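Local coordinates for topoisomerase I-like protein (Leishmania donovani, PDB 2B9S) that forms one chain of a heterodimeric type IB topoisomerase, which probably relaxes supercoiled DNA by cutting and rejoining one strand at a time, at residues D285-R290 and N335-L340; H312-L315 and V321-D324; A261-D266 and A280-D285; K251-V256 and R386-S391. One frame throughout, in Å; residues are numbered along the deposited sequence.

Following the chain from its N terminus, helix 236-266 supplies the first side of contact 4 (251-256) and then that of contact 3 (261-266). Contact 3 closes first, after 13 intervening residues, most of them helical, on helix 272-287. Its last residue, Asp285, also begins contact 1, which closes on strand 332-338 at 335-340. Contact 2, a hairpin pairing of 312-315 with 321-324, lies wholly within that span, and contact 4 encloses all three, closing at 386-391 on helix 384-400. No loops cross. Contacts 1 and 2 share a three-stranded sheet, contacts 3 and 4 tie helices together, and contacts 1 and 4 each bring an arginine to the vanadate.

Contact 1: residues D285-R290 and N335-L340; sequences DRLALR and NDVAVL. With VO4 (vanadate ion), chain F; nucleotides of chain B.
Leu287 and Val337 meet tip to tip, and the two residues account for most of the 92 Å² buried here. CD2 of Leu287 sits in the fork of the valine, 3.8 Å from both Val337 CG1 and Val337 CG2, while Leu287 CD1 lies nearest Val337 CG2, at 4.1 Å. The leucine CB already points toward the strand, and chi1 of -62°, with CG anti to the carbonyl carbon, carries the methyl groups on to the valine. Asn335 ND2 comes within 4.3 Å of Leu287 CD2; this amide nitrogen is hydrogen-bonded to Tyr333. The contact sets the last part of helix 272-287 against an outer strand of the three-stranded antiparallel sheet in the type IB topoisomerase catalytic core, and Phe323 of the middle strand touches both Leu287 and Val337. Beyond the helix, Ala288 takes positive phi and the chain turns toward the DNA. Arg290, extended from CG to NE, presents its guanidinium edge there: NE donates to vanadate O2 (3.0 Å, 160° at the hydrogen), NH2 to O5' of DA1 of chain B (3.0 Å, 165°), with a weak bond from NH2 to vanadate O1. Lys328, Arg386 and His429 complete this chain's share of the pocket.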
loop_
_atom_site.group_PDB
_atom_site.type_symbol
_atom_site.label_atom_id
_atom_site.label_comp_id
_atom_site.label_asym_id
_atom_site.label_seq_id
_atom_site.Cartn_x
_atom_site.Cartn_y
_atom_site.Cartn_z
ATOM N N ASP D 285 9.616 -18.902 -2.162
ATOM C CA ASP D 285 10.005 -19.543 -0.909
ATOM C C ASP D 285 11.331 -19.011 -0.355
ATOM O O ASP D 285 11.361 -18.481 0.762
ATOM C CB ASP D 285 10.069 -21.065 -1.087
ATOM C CG ASP D 285 10.605 -21.799 0.148
ATOM O OD1 ASP D 285 10.723 -21.199 1.236
ATOM O OD2 ASP D 285 10.906 -22.996 0.015
ATOM N N ARG D 286 12.416 -19.140 -1.127
ATOM C CA ARG D 286 13.760 -18.909 -0.572
ATOM C C ARG D 286 14.139 -17.441 -0.491
ATOM O O ARG D 286 14.873 -17.044 0.417
ATOM C CB ARG D 286 14.854 -19.702 -1.325
ATOM C CG ARG D 286 14.673 -21.219 -1.427
ATOM C CD ARG D 286 13.995 -21.871 -0.213
ATOM N NE ARG D 286 14.773 -21.839 1.028
ATOM C CZ ARG D 286 15.093 -22.910 1.760
ATOM N NH1 ARG D 286 14.717 -24.137 1.399
ATOM N NH2 ARG D 286 15.797 -22.752 2.872
ATOM N N LEU D 287 13.630 -16.648 -1.435
ATOM C CA LEU D 287 13.961 -15.225 -1.554
ATOM C C LEU D 287 12.829 -14.267 -1.174
ATOM O O LEU D 287 13.026 -13.049 -1.207
ATOM C CB LEU D 287 14.414 -14.898 -2.991
ATOM C CG LEU D 287 15.659 -15.553 -3.585
ATOM C CD1 LEU D 287 15.875 -14.986 -4.952
ATOM C CD2 LEU D 287 16.868 -15.307 -2.690
ATOM N N ALA D 288 11.662 -14.819 -0.842
ATOM C CA ALA D 288 10.431 -14.065 -0.523
ATOM C C ALA D 288 10.042 -12.985 -1.553
ATOM O O ALA D 288 9.668 -11.878 -1.177
ATOM C CB ALA D 288 10.472 -13.486 0.937
ATOM N N LEU D 289 10.136 -13.302 -2.846
ATOM C CA LEU D 289 9.661 -12.375 -3.888
ATOM C C LEU D 289 8.133 -12.281 -3.885
ATOM O O LEU D 289 7.422 -13.260 -3.568
ATOM C CB LEU D 289 10.137 -12.800 -5.298
ATOM C CG LEU D 289 11.634 -13.025 -5.584
ATOM C CD1 LEU D 289 11.911 -13.121 -7.114
ATOM C CD2 LEU D 289 12.534 -11.986 -4.935
ATOM N N ARG D 290 7.622 -11.110 -4.250
ATOM C CA ARG D 290 6.205 -11.000 -4.569
ATOM C C ARG D 290 5.969 -11.752 -5.882
ATOM O O ARG D 290 6.878 -11.878 -6.701
ATOM C CB ARG D 290 5.776 -9.543 -4.679
ATOM C CG ARG D 290 6.060 -8.715 -3.427
ATOM C CD ARG D 290 5.919 -7.267 -3.764
ATOM N NE ARG D 290 6.163 -6.323 -2.672
ATOM C CZ ARG D 290 7.264 -5.598 -2.537
ATOM N NH1 ARG D 290 8.272 -5.765 -3.378
ATOM N NH2 ARG D 290 7.366 -4.700 -1.553
ATOM N N ASN D 335 20.501 -8.320 -5.694
ATOM C CA ASN D 335 20.953 -9.452 -4.903
ATOM C C ASN D 335 21.716 -10.459 -5.735
ATOM O O ASN D 335 21.269 -10.835 -6.827
ATOM C CB ASN D 335 19.770 -10.151 -4.216
ATOM C CG ASN D 335 20.188 -10.948 -2.977
ATOM O OD1 ASN D 335 21.320 -10.826 -2.486
ATOM N ND2 ASN D 335 19.266 -11.750 -2.456
ATOM N N ASP D 336 22.864 -10.893 -5.205
ATOM C CA ASP D 336 23.609 -12.040 -5.747
ATOM C C ASP D 336 23.253 -13.269 -4.943
ATOM O O ASP D 336 23.447 -13.290 -3.728
ATOM C CB ASP D 336 25.113 -11.800 -5.677
ATOM C CG ASP D 336 25.576 -10.732 -6.634
ATOM O OD1 ASP D 336 26.785 -10.434 -6.624
ATOM O OD2 ASP D 336 24.747 -10.192 -7.399
ATOM N N VAL D 337 22.712 -14.278 -5.619
ATOM C CA VAL D 337 22.125 -15.434 -4.953
ATOM C C VAL D 337 22.756 -16.720 -5.473
ATOM O O VAL D 337 22.745 -16.982 -6.687
ATOM C CB VAL D 337 20.567 -15.515 -5.170
ATOM C CG1 VAL D 337 19.952 -16.665 -4.379
ATOM C CG2 VAL D 337 19.895 -14.213 -4.779
ATOM N N ALA D 338 23.298 -17.516 -4.547
ATOM C CA ALA D 338 23.815 -18.829 -4.860
ATOM C C ALA D 338 22.649 -19.799 -4.864
ATOM O O ALA D 338 22.013 -20.021 -3.833
ATOM C CB ALA D 338 24.871 -19.241 -3.834
ATOM N N VAL D 339 22.335 -20.353 -6.028
ATOM C CA VAL D 339 21.164 -21.230 -6.159
ATOM C C VAL D 339 21.569 -22.683 -6.328
ATOM O O VAL D 339 22.721 -22.992 -6.685
ATOM C CB VAL D 339 20.214 -20.801 -7.341
ATOM C CG1 VAL D 339 19.680 -19.371 -7.136
ATOM C CG2 VAL D 339 20.905 -20.936 -8.687
ATOM N N LEU D 340 20.607 -23.575 -6.086
ATOM C CA LEU D 340 20.771 -24.981 -6.434
ATOM C C LEU D 340 21.293 -25.102 -7.874
ATOM O O LEU D 340 20.853 -24.358 -8.751
ATOM C CB LEU D 340 19.449 -25.728 -6.269
ATOM C CG LEU D 340 18.837 -25.761 -4.864
ATOM C CD1 LEU D 340 17.575 -26.594 -4.849
ATOM C CD2 LEU D 340 19.850 -26.282 -3.821
HETATM V V VO4 F . 4.824 -5.708 1.007
HETATM O O1 VO4 F . 6.516 -5.652 1.403
HETATM O O2 VO4 F . 4.210 -6.642 -0.357
ATOM O "O5'" DA B 1 4.941 -3.941 0.047
ATOM C "C5'" DA B 1 5.599 -2.958 0.835
ATOM C "C4'" DA B 1 5.519 -1.627 0.154
ATOM O "O4'" DA B 1 4.158 -1.140 0.139
ATOM C "C3'" DA B 1 6.291 -0.601 0.924
ATOM O "O3'" DA B 1 7.638 -0.658 0.474
ATOM C "C2'" DA B 1 5.571 0.705 0.587
ATOM C "C1'" DA B 1 4.152 0.286 0.296
ATOM N N9 DA B 1 3.112 0.573 1.293
ATOM C C8 DA B 1 2.769 -0.242 2.342
ATOM N N7 DA B 1 1.770 0.187 3.070
ATOM C C5 DA B 1 1.412 1.382 2.457
ATOM C C6 DA B 1 0.408 2.336 2.745
ATOM N N6 DA B 1 -0.467 2.215 3.767
ATOM N N1 DA B 1 0.325 3.407 1.926
ATOM C C2 DA B 1 1.168 3.535 0.900
ATOM N N3 DA B 1 2.159 2.721 0.555
ATOM C C4 DA B 1 2.227 1.640 1.356
#

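Contact 2: residues H312-L315 and V321-D324; sequences HIQL and VRFD
Ile313 and Phe323 lie side by side and point the same way, as a non-hydrogen-bonded pair of the antiparallel beta hairpin of strands 313-315 and 320-326, whose short segments run at 161°. The isoleucine offers CG2 obliquely to the phenyl ring, 3.8 Å from Phe323 CD1. On the same sheet face Ile313 CB meets Val321 CG1 at 3.8 Å, so this methyl group lies between Ile313 and Leu315, whose CD1 approaches it at 4.2 Å. Leu347 of helix 341-351 packs on Ile313 and Val321, so this face turns inward. Gln314 and Arg322 occupy the other face, with CB of Gln314 4.1 Å from CB of Arg322, and their backbones are hydrogen-bonded in both directions. Their amide and guanidinium planes stand 79° apart; Gln314 is extended beyond CG and Arg322 bends at chi3, its NE forming a salt bridge with Asp336 on the next strand. At the hairpin's open end the His312 ring brings its CD2 edge toward Asp324 O, and Arg309 N is hydrogen-bonded to its ND1. Asp324 N donates almost straight to His312 O (2.9 Å, 171°). Arg322 O accepts from Gln314 N at 2.9 Å and receives a CA-H contact from Ile313 CA at 3.3 Å.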
loop_
_atom_site.group_PDB
_atom_site.type_symbol
_atom_site.label_atom_id
_atom_site.label_comp_id
_atom_site.label_asym_id
_atom_site.label_seq_id
_atom_site.Cartn_x
_atom_site.Cartn_y
_atom_site.Cartn_z
ATOM N N HIS D 312 16.516 -9.069 -16.213
ATOM C CA HIS D 312 16.471 -8.869 -14.752
ATOM C C HIS D 312 17.381 -9.791 -13.996
ATOM O O HIS D 312 17.633 -9.553 -12.820
ATOM C CB HIS D 312 15.044 -8.994 -14.206
ATOM C CG HIS D 312 14.140 -7.906 -14.680
ATOM N ND1 HIS D 312 12.867 -8.144 -15.131
ATOM C CD2 HIS D 312 14.355 -6.579 -14.841
ATOM C CE1 HIS D 312 12.323 -7.008 -15.522
ATOM N NE2 HIS D 312 13.207 -6.044 -15.359
ATOM N N ILE D 313 17.841 -10.859 -14.663
ATOM C CA ILE D 313 18.832 -11.779 -14.088
ATOM C C ILE D 313 20.104 -11.887 -14.937
ATOM O O ILE D 313 20.087 -11.712 -16.153
ATOM C CB ILE D 313 18.254 -13.200 -13.772
ATOM C CG1 ILE D 313 17.991 -13.997 -15.057
ATOM C CG2 ILE D 313 17.013 -13.121 -12.818
ATOM C CD1 ILE D 313 17.624 -15.467 -14.809
ATOM N N GLN D 314 21.211 -12.179 -14.266
ATOM C CA GLN D 314 22.498 -12.343 -14.909
ATOM C C GLN D 314 23.145 -13.584 -14.291
ATOM O O GLN D 314 23.260 -13.683 -13.070
ATOM C CB GLN D 314 23.335 -11.093 -14.673
ATOM C CG GLN D 314 24.593 -10.988 -15.473
ATOM C CD GLN D 314 25.333 -9.702 -15.166
ATOM O OE1 GLN D 314 24.729 -8.717 -14.729
ATOM N NE2 GLN D 314 26.649 -9.700 -15.385
ATOM N N LEU D 315 23.516 -14.541 -15.144
ATOM C CA LEU D 315 24.124 -15.804 -14.712
ATOM C C LEU D 315 25.645 -15.675 -14.552
ATOM O O LEU D 315 26.365 -15.472 -15.533
ATOM C CB LEU D 315 23.757 -16.948 -15.681
ATOM C CG LEU D 315 22.487 -17.818 -15.536
ATOM C CD1 LEU D 315 21.394 -17.239 -14.651
ATOM C CD2 LEU D 315 21.924 -18.180 -16.902
ATOM N N VAL D 321 23.245 -16.308 -9.222
ATOM C CA VAL D 321 22.362 -15.457 -10.011
ATOM C C VAL D 321 22.386 -14.054 -9.425
ATOM O O VAL D 321 22.146 -13.871 -8.244
ATOM C CB VAL D 321 20.917 -15.979 -10.066
ATOM C CG1 VAL D 321 20.131 -15.274 -11.186
ATOM C CG2 VAL D 321 20.894 -17.465 -10.307
ATOM N N ARG D 322 22.737 -13.081 -10.259
ATOM C CA ARG D 322 22.587 -11.665 -9.951
ATOM C C ARG D 322 21.222 -11.135 -10.443
ATOM O O ARG D 322 20.992 -11.013 -11.661
ATOM C CB ARG D 322 23.702 -10.868 -10.610
ATOM C CG ARG D 322 23.655 -9.397 -10.300
ATOM C CD ARG D 322 24.962 -8.734 -10.643
ATOM N NE ARG D 322 26.038 -9.168 -9.751
ATOM C CZ ARG D 322 27.340 -8.930 -9.946
ATOM N NH1 ARG D 322 27.760 -8.260 -11.012
ATOM N NH2 ARG D 322 28.232 -9.381 -9.068
ATOM N N PHE D 323 20.346 -10.826 -9.483
ATOM C CA PHE D 323 19.053 -10.155 -9.711
ATOM C C PHE D 323 19.221 -8.628 -9.716
ATOM O O PHE D 323 19.880 -8.075 -8.843
ATOM C CB PHE D 323 18.072 -10.517 -8.587
ATOM C CG PHE D 323 17.609 -11.952 -8.607
ATOM C CD1 PHE D 323 16.384 -12.288 -9.167
ATOM C CD2 PHE D 323 18.391 -12.961 -8.049
ATOM C CE1 PHE D 323 15.940 -13.602 -9.185
ATOM C CE2 PHE D 323 17.962 -14.273 -8.068
ATOM C CZ PHE D 323 16.737 -14.599 -8.639
ATOM N N ASP D 324 18.628 -7.943 -10.686
ATOM C CA ASP D 324 18.568 -6.472 -10.643
ATOM C C ASP D 324 17.296 -5.973 -11.321
ATOM O O ASP D 324 17.162 -6.017 -12.552
ATOM C CB ASP D 324 19.815 -5.848 -11.274
ATOM C CG ASP D 324 19.889 -4.333 -11.091
ATOM O OD1 ASP D 324 18.987 -3.708 -10.471
ATOM O OD2 ASP D 324 20.875 -3.759 -11.587
#

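Contact 3: residues A261-D266 and A280-D285; sequences ASYMED and AMYFID
Buried helix-against-helix packing, carried by Tyr263 against Met281, Tyr282 and Asp285, joins the C-terminal part of helix 236-266 to helix 272-287, the next helix in the chain. The short segments run roughly antiparallel, at 142°, with axes 10.2 Å apart, a separation bridged by the tyrosine side chain. With its CG placed between the backbone N and the carbonyl carbon, Tyr263 sends its ring across to the second helix, where three kinds of neighbour fix it. Over one ring face, toward the rim, lies the backbone of that helix, with Tyr282 CA 3.8 Å above the plane. The ring's CE1 corner meets the edge of the second aromatic group, Tyr263 CE1 lying 3.8 Å from Tyr282 CD1. Met281, bent at chi3, brings both CG and the terminal CE to 3.8 Å from Tyr263 CD2, approaching obliquely. The phenol end is held by a hydrogen bond from Tyr263 OH to Asp285 OD2 at 2.8 Å, reaching that oxygen on its anti side, 25° out of the carboxylate plane, with ring and carboxylate turned 71° apart. The same OD2 forms a salt bridge with Arg260, so this buried carboxylate oxygen has two partners, and the arginine would be expected to favour its negative charge. Two sequential helices packed roughly antiparallel across a short connection make a helical hairpin, here within the type IB topoisomerase catalytic core.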
loop_
_atom_site.group_PDB
_atom_site.type_symbol
_atom_site.label_atom_id
_atom_site.label_comp_id
_atom_site.label_asym_id
_atom_site.label_seq_id
_atom_site.Cartn_x
_atom_site.Cartn_y
_atom_site.Cartn_z
ATOM N N ALA D 261 9.910 -30.521 -1.296
ATOM C CA ALA D 261 10.176 -31.833 -1.845
ATOM C C ALA D 261 9.363 -31.971 -3.120
ATOM O O ALA D 261 9.804 -32.600 -4.082
ATOM C CB ALA D 261 9.793 -32.920 -0.835
ATOM N N SER D 262 8.173 -31.376 -3.120
ATOM C CA SER D 262 7.298 -31.355 -4.298
ATOM C C SER D 262 7.877 -30.542 -5.470
ATOM O O SER D 262 7.946 -31.053 -6.593
ATOM C CB SER D 262 5.904 -30.854 -3.919
ATOM O OG SER D 262 4.977 -31.022 -4.976
ATOM N N TYR D 263 8.317 -29.304 -5.224
ATOM C CA TYR D 263 8.907 -28.519 -6.322
ATOM C C TYR D 263 10.297 -28.996 -6.763
ATOM O O TYR D 263 10.678 -28.813 -7.925
ATOM C CB TYR D 263 8.824 -26.992 -6.125
ATOM C CG TYR D 263 9.690 -26.325 -5.051
ATOM C CD1 TYR D 263 11.082 -26.302 -5.141
ATOM C CD2 TYR D 263 9.092 -25.639 -3.985
ATOM C CE1 TYR D 263 11.850 -25.662 -4.167
ATOM C CE2 TYR D 263 9.848 -24.978 -3.024
ATOM C CZ TYR D 263 11.216 -24.991 -3.117
ATOM O OH TYR D 263 11.952 -24.339 -2.151
ATOM N N MET D 264 11.030 -29.637 -5.856
ATOM C CA MET D 264 12.321 -30.232 -6.225
ATOM C C MET D 264 12.210 -31.446 -7.165
ATOM O O MET D 264 13.121 -31.721 -7.943
ATOM C CB MET D 264 13.163 -30.547 -4.992
ATOM C CG MET D 264 14.039 -29.390 -4.566
ATOM S SD MET D 264 14.785 -29.738 -2.979
ATOM C CE MET D 264 14.045 -28.469 -1.936
ATOM N N GLU D 265 11.092 -32.160 -7.078
ATOM C CA GLU D 265 10.750 -33.195 -8.039
ATOM C C GLU D 265 10.314 -32.581 -9.382
ATOM O O GLU D 265 10.569 -33.167 -10.446
ATOM C CB GLU D 265 9.663 -34.120 -7.472
ATOM N N ASP D 266 9.671 -31.407 -9.327
ATOM C CA ASP D 266 9.235 -30.675 -10.523
ATOM C C ASP D 266 10.393 -30.040 -11.300
ATOM O O ASP D 266 10.245 -29.734 -12.485
ATOM C CB ASP D 266 8.240 -29.573 -10.173
ATOM C CG ASP D 266 6.944 -30.094 -9.614
ATOM O OD1 ASP D 266 6.584 -31.268 -9.868
ATOM O OD2 ASP D 266 6.268 -29.303 -8.922
ATOM N N ALA D 280 9.782 -20.729 -9.862
ATOM C CA ALA D 280 9.066 -19.565 -9.342
ATOM C C ALA D 280 8.745 -19.776 -7.878
ATOM O O ALA D 280 8.983 -18.883 -7.046
ATOM C CB ALA D 280 7.806 -19.281 -10.149
ATOM N N MET D 281 8.232 -20.960 -7.539
ATOM C CA MET D 281 7.957 -21.224 -6.130
ATOM C C MET D 281 9.226 -21.381 -5.274
ATOM O O MET D 281 9.234 -21.026 -4.104
ATOM C CB MET D 281 6.857 -22.288 -5.911
ATOM C CG MET D 281 7.067 -23.645 -6.471
ATOM S SD MET D 281 5.481 -24.526 -6.602
ATOM C CE MET D 281 5.399 -25.333 -4.999
ATOM N N TYR D 282 10.315 -21.827 -5.889
ATOM C CA TYR D 282 11.630 -21.792 -5.268
ATOM C C TYR D 282 12.089 -20.364 -4.917
ATOM O O TYR D 282 12.627 -20.132 -3.820
ATOM C CB TYR D 282 12.648 -22.459 -6.193
ATOM C CG TYR D 282 14.091 -22.317 -5.759
ATOM C CD1 TYR D 282 14.635 -23.154 -4.775
ATOM C CD2 TYR D 282 14.921 -21.360 -6.345
ATOM C CE1 TYR D 282 15.964 -23.029 -4.376
ATOM C CE2 TYR D 282 16.247 -21.221 -5.955
ATOM C CZ TYR D 282 16.770 -22.067 -4.969
ATOM O OH TYR D 282 18.093 -21.940 -4.582
ATOM N N PHE D 283 11.915 -19.425 -5.863
ATOM C CA PHE D 283 12.226 -18.013 -5.634
ATOM C C PHE D 283 11.355 -17.380 -4.558
ATOM O O PHE D 283 11.863 -16.665 -3.715
ATOM C CB PHE D 283 12.105 -17.172 -6.914
ATOM C CG PHE D 283 13.219 -17.384 -7.902
ATOM C CD1 PHE D 283 14.396 -18.038 -7.539
ATOM C CD2 PHE D 283 13.101 -16.894 -9.193
ATOM C CE1 PHE D 283 15.420 -18.243 -8.456
ATOM C CE2 PHE D 283 14.122 -17.068 -10.113
ATOM C CZ PHE D 283 15.291 -17.752 -9.738
ATOM N N ILE D 284 10.049 -17.622 -4.620
ATOM C CA ILE D 284 9.077 -17.068 -3.669
ATOM C C ILE D 284 9.331 -17.603 -2.248
ATOM O O ILE D 284 9.286 -16.843 -1.264
ATOM C CB ILE D 284 7.620 -17.355 -4.127
ATOM C CG1 ILE D 284 7.299 -16.568 -5.409
ATOM C CG2 ILE D 284 6.619 -17.061 -3.021
ATOM C CD1 ILE D 284 5.998 -16.958 -6.088
ATOM N N ASP D 285 9.616 -18.902 -2.162
ATOM C CA ASP D 285 10.005 -19.543 -0.909
ATOM C C ASP D 285 11.331 -19.011 -0.355
ATOM O O ASP D 285 11.361 -18.481 0.762
ATOM C CB ASP D 285 10.069 -21.065 -1.087
ATOM C CG ASP D 285 10.605 -21.799 0.148
ATOM O OD1 ASP D 285 10.723 -21.199 1.236
ATOM O OD2 ASP D 285 10.906 -22.996 0.015
#

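Contact 4: residues K251-V256 and R386-S391; sequences KLKDKV and RTYNAS. With VO4 (vanadate ion), chain F.
Tyr388 fills the crossing between helices 236-266 and 384-400, inserting its ring against Leu252, Lys253 and Val256. This is a near-perpendicular helix packing in the catalytic core of a type IB topoisomerase: the short segments cross at -91° with their axes 10.1 Å apart, and the first runs past the tyrosine over little more than one turn. The CB of Tyr388 points toward the other helix and its CG is anti to the backbone N (chi1 162°). Val256 lies over one face of the ring, toward the rim, in a CH-pi contact, with CG2 4.2 Å from the Tyr388 ring centroid. Leu252 works nearer the root of the side chain, crossing it at about a right angle, with CD2 3.7 Å from Tyr388 CB. Tyr388 CE1 also comes 3.5 Å from Lys253 CA, obliquely to the ring, while Lys253 CG lies in the ring plane at its edge. The extended lysine then leads away, and its NZ is hydrogen-bonded to Phe62 of the partner chain. The CB of Arg386 is directed away from helix 236-266, and its guanidinium ends at the vanadate, where Tyr22 of the partner chain, through OH, and the carbonyl of this chain's Cys427 also form hydrogen bonds with it. Arg386 NH2 meets vanadate O1 in the guanidinium plane, donating at 2.8 Å with 167° at the hydrogen.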
loop_
_atom_site.group_PDB
_atom_site.type_symbol
_atom_site.label_atom_id
_atom_site.label_comp_id
_atom_site.label_asym_id
_atom_site.label_seq_id
_atom_site.Cartn_x
_atom_site.Cartn_y
_atom_site.Cartn_z
ATOM N N LYS D 251 0.672 -22.172 9.717
ATOM C CA LYS D 251 0.254 -23.443 9.124
ATOM C C LYS D 251 1.131 -23.816 7.938
ATOM O O LYS D 251 1.358 -25.008 7.673
ATOM C CB LYS D 251 -1.208 -23.415 8.736
ATOM N N LEU D 252 1.634 -22.806 7.225
ATOM C CA LEU D 252 2.624 -23.026 6.154
ATOM C C LEU D 252 3.942 -23.584 6.694
ATOM O O LEU D 252 4.559 -24.437 6.063
ATOM C CB LEU D 252 2.883 -21.736 5.360
ATOM C CG LEU D 252 3.971 -21.731 4.276
ATOM C CD1 LEU D 252 3.687 -22.761 3.183
ATOM C CD2 LEU D 252 4.117 -20.338 3.695
ATOM N N LYS D 253 4.369 -23.095 7.857
ATOM C CA LYS D 253 5.588 -23.572 8.531
ATOM C C LYS D 253 5.659 -25.096 8.615
ATOM O O LYS D 253 6.731 -25.695 8.458
ATOM C CB LYS D 253 5.658 -22.972 9.935
ATOM C CG LYS D 253 6.910 -23.301 10.717
ATOM C CD LYS D 253 6.633 -23.119 12.191
ATOM C CE LYS D 253 7.581 -23.921 13.033
ATOM N NZ LYS D 253 6.894 -24.247 14.320
ATOM N N ASP D 254 4.504 -25.709 8.855
ATOM C CA ASP D 254 4.377 -27.151 8.948
ATOM C C ASP D 254 4.206 -27.841 7.598
ATOM O O ASP D 254 4.447 -29.044 7.494
ATOM C CB ASP D 254 3.220 -27.525 9.890
ATOM C CG ASP D 254 3.480 -27.095 11.337
ATOM O OD1 ASP D 254 4.589 -27.370 11.873
ATOM O OD2 ASP D 254 2.565 -26.479 11.937
ATOM N N LYS D 255 3.791 -27.103 6.569
ATOM C CA LYS D 255 3.618 -27.694 5.241
ATOM C C LYS D 255 4.836 -27.437 4.332
ATOM O O LYS D 255 4.979 -28.036 3.270
ATOM C CB LYS D 255 2.305 -27.224 4.600
ATOM N N VAL D 256 5.737 -26.584 4.796
ATOM C CA VAL D 256 6.868 -26.101 4.006
ATOM C C VAL D 256 7.776 -27.187 3.415
ATOM O O VAL D 256 8.025 -27.196 2.208
ATOM C CB VAL D 256 7.649 -25.012 4.784
ATOM C CG1 VAL D 256 9.130 -25.167 4.639
ATOM C CG2 VAL D 256 7.221 -23.646 4.314
ATOM N N ARG D 386 5.764 -14.796 2.259
ATOM C CA ARG D 386 6.461 -13.573 2.582
ATOM C C ARG D 386 6.261 -13.253 4.077
ATOM O O ARG D 386 7.213 -12.884 4.779
ATOM C CB ARG D 386 5.946 -12.463 1.660
ATOM C CG ARG D 386 6.937 -11.428 1.331
ATOM C CD ARG D 386 6.355 -10.445 0.291
ATOM N NE ARG D 386 6.877 -9.111 0.537
ATOM C CZ ARG D 386 8.069 -8.688 0.150
ATOM N NH1 ARG D 386 8.884 -9.488 -0.534
ATOM N NH2 ARG D 386 8.434 -7.446 0.411
ATOM N N THR D 387 5.013 -13.397 4.532
ATOM C CA THR D 387 4.645 -13.357 5.954
ATOM C C THR D 387 5.381 -14.441 6.751
ATOM O O THR D 387 5.899 -14.175 7.842
ATOM C CB THR D 387 3.117 -13.581 6.149
ATOM O OG1 THR D 387 2.388 -12.691 5.305
ATOM C CG2 THR D 387 2.703 -13.349 7.599
ATOM N N TYR D 388 5.387 -15.657 6.204
ATOM C CA TYR D 388 6.108 -16.787 6.778
ATOM C C TYR D 388 7.609 -16.505 6.909
ATOM O O TYR D 388 8.199 -16.724 7.970
ATOM C CB TYR D 388 5.866 -18.060 5.951
ATOM C CG TYR D 388 6.884 -19.149 6.216
ATOM C CD1 TYR D 388 6.773 -19.983 7.339
ATOM C CD2 TYR D 388 7.974 -19.325 5.362
ATOM C CE1 TYR D 388 7.724 -20.958 7.602
ATOM C CE2 TYR D 388 8.923 -20.299 5.604
ATOM C CZ TYR D 388 8.799 -21.117 6.721
ATOM O OH TYR D 388 9.749 -22.095 6.953
ATOM N N ASN D 389 8.213 -16.020 5.835
ATOM C CA ASN D 389 9.637 -15.729 5.815
ATOM C C ASN D 389 10.054 -14.638 6.783
ATOM O O ASN D 389 11.121 -14.723 7.377
ATOM C CB ASN D 389 10.097 -15.355 4.405
ATOM C CG ASN D 389 10.473 -16.564 3.582
ATOM O OD1 ASN D 389 11.314 -17.363 4.002
ATOM N ND2 ASN D 389 9.848 -16.718 2.406
ATOM N N ALA D 390 9.234 -13.600 6.913
ATOM C CA ALA D 390 9.559 -12.475 7.781
ATOM C C ALA D 390 9.474 -12.909 9.240
ATOM O O ALA D 390 10.348 -12.593 10.049
ATOM C CB ALA D 390 8.630 -11.310 7.509
ATOM N N SER D 391 8.419 -13.660 9.549
ATOM C CA SER D 391 8.132 -14.100 10.916
ATOM C C SER D 391 9.074 -15.201 11.400
ATOM O O SER D 391 9.538 -15.164 12.534
ATOM C CB SER D 391 6.683 -14.555 11.031
ATOM O OG SER D 391 5.841 -13.434 11.126
HETATM V V VO4 F . 4.824 -5.708 1.007
HETATM O O1 VO4 F . 6.516 -5.652 1.403
HETATM O O2 VO4 F . 4.210 -6.642 -0.357
#